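Local coordinates for putative c-1-tetrahydrofolate synthase, cytoplasmic (Leishmania major, PDB 4A26) that catalyses the NAD(P)-dependent oxidation of methylenetetrahydrofolate and the hydrolysis of the resulting methenyltetrahydrofolate, interconverting folate one-carbon units as a homodimer, at the interface of chains A and B. Residues are numbered along the deposited sequence; one frame, centred on the assembly and turned at random. Chains: chain A/B, Putative c-1-tetrahydrofolate synthase, cytoplasmic.

The interface of chains A and B. Residues chain A 193-194, 196, 198-199, 207; chain B 165, 189-191.
The loop that leaves strand 191-195 of chain A, carrying A:His196, A:Gly198 and A:Thr199, meets the start of the same strand in chain B, where B:Asn189 has positive phi (54°) and leads through B:Ala190 into the extended B:Thr191. Both segments belong to the Rossmann-type NAD(P)-binding domain of the methylenetetrahydrofolate dehydrogenase/cyclohydrolase family; the homodimer's two-fold axis repeats the contact, an example of how a side-chain-to-backbone bond probably helps set the register between subunits. A:His196 reaches across with its ring nitrogen NE2, which donates to the carbonyl O of B:Ala190 at 2.8 Å. That oxygen lies close to the imidazole plane, but the nitrogen stands well above the carbonyl plane, 50° out of it. Beyond CE1, the second ring nitrogen, ND1 of A:His196, accepts a longer, bent bond from the backbone N of A:Gly198 (3.3 Å), so the imidazole is held at two points of its edge. A chi1 of 45° tucks CG close to its own main chain, bringing the ring under the hydroxyl of A:Thr199. OG1 of A:Thr199 takes a nearly straight bond from the backbone N of A:His196 (2.7 Å). It also pairs with OG1 of B:Thr191 at 2.8 Å, the threonine side chains standing roughly perpendicular. Methyl CG2 of B:Thr191 meets the ring of A:Tyr207 at CE2 (3.3 Å). A:Thr193 places its own CG2 over one face of that ring and also touches this methyl.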
# COMPACT_ATOMS: atom_id res chain seq x y z
N THR A 193 12.30 -1.53 6.32
CA THR A 193 11.89 -2.75 7.00
C THR A 193 10.84 -2.42 8.06
O THR A 193 11.04 -1.53 8.89
CB THR A 193 13.07 -3.41 7.72
OG1 THR A 193 14.17 -3.54 6.81
CG2 THR A 193 12.68 -4.78 8.25
N ILE A 194 9.72 -3.14 8.03
CA ILE A 194 8.63 -2.89 8.97
C ILE A 194 8.66 -3.95 10.07
O ILE A 194 8.39 -5.11 9.81
CB ILE A 194 7.25 -2.91 8.27
CG1 ILE A 194 7.21 -1.85 7.16
CG2 ILE A 194 6.14 -2.63 9.28
CD1 ILE A 194 6.17 -2.12 6.10
N HIS A 196 7.18 -5.56 13.57
CA HIS A 196 5.83 -5.73 14.12
C HIS A 196 5.79 -6.83 15.18
O HIS A 196 6.82 -7.39 15.55
CB HIS A 196 4.84 -6.01 12.97
CG HIS A 196 5.33 -7.02 11.98
ND1 HIS A 196 5.37 -8.37 12.25
CD2 HIS A 196 5.79 -6.88 10.71
CE1 HIS A 196 5.84 -9.02 11.19
NE2 HIS A 196 6.10 -8.14 10.25
N GLY A 198 5.03 -9.87 15.15
CA GLY A 198 5.62 -11.12 14.71
C GLY A 198 7.14 -11.09 14.68
O GLY A 198 7.78 -12.14 14.67
N THR A 199 7.71 -9.89 14.68
CA THR A 199 9.16 -9.72 14.60
C THR A 199 9.83 -10.13 15.90
O THR A 199 9.39 -9.75 16.98
CB THR A 199 9.56 -8.26 14.27
OG1 THR A 199 8.76 -7.76 13.20
CG2 THR A 199 11.04 -8.17 13.89
N TYR A 207 17.97 -5.25 12.88
CA TYR A 207 17.53 -4.27 11.89
C TYR A 207 17.87 -2.84 12.32
O TYR A 207 18.38 -2.05 11.52
CB TYR A 207 16.03 -4.38 11.63
CG TYR A 207 15.62 -5.57 10.79
CD1 TYR A 207 16.04 -5.70 9.47
CD2 TYR A 207 14.78 -6.56 11.30
CE1 TYR A 207 15.65 -6.78 8.69
CE2 TYR A 207 14.39 -7.64 10.53
CZ TYR A 207 14.83 -7.75 9.23
OH TYR A 207 14.43 -8.83 8.47
N GLY B 165 7.46 -15.10 11.85
CA GLY B 165 8.67 -14.85 12.62
C GLY B 165 9.96 -15.01 11.83
O GLY B 165 11.04 -15.10 12.41
N ASN B 189 2.92 -12.55 9.12
CA ASN B 189 3.92 -12.29 10.17
C ASN B 189 5.37 -12.58 9.79
O ASN B 189 6.18 -13.01 10.62
CB ASN B 189 3.53 -12.98 11.48
CG ASN B 189 2.41 -12.25 12.22
OD1 ASN B 189 1.89 -11.24 11.74
ND2 ASN B 189 2.04 -12.77 13.38
N ALA B 190 5.71 -12.33 8.53
CA ALA B 190 7.10 -12.25 8.11
C ALA B 190 7.57 -10.80 8.29
O ALA B 190 6.79 -9.86 8.12
CB ALA B 190 7.24 -12.68 6.66
N THR B 191 8.84 -10.63 8.66
CA THR B 191 9.43 -9.30 8.81
C THR B 191 10.11 -8.95 7.49
O THR B 191 11.22 -9.40 7.22
CB THR B 191 10.43 -9.24 9.98
OG1 THR B 191 9.73 -9.49 11.21
CG2 THR B 191 11.12 -7.88 10.05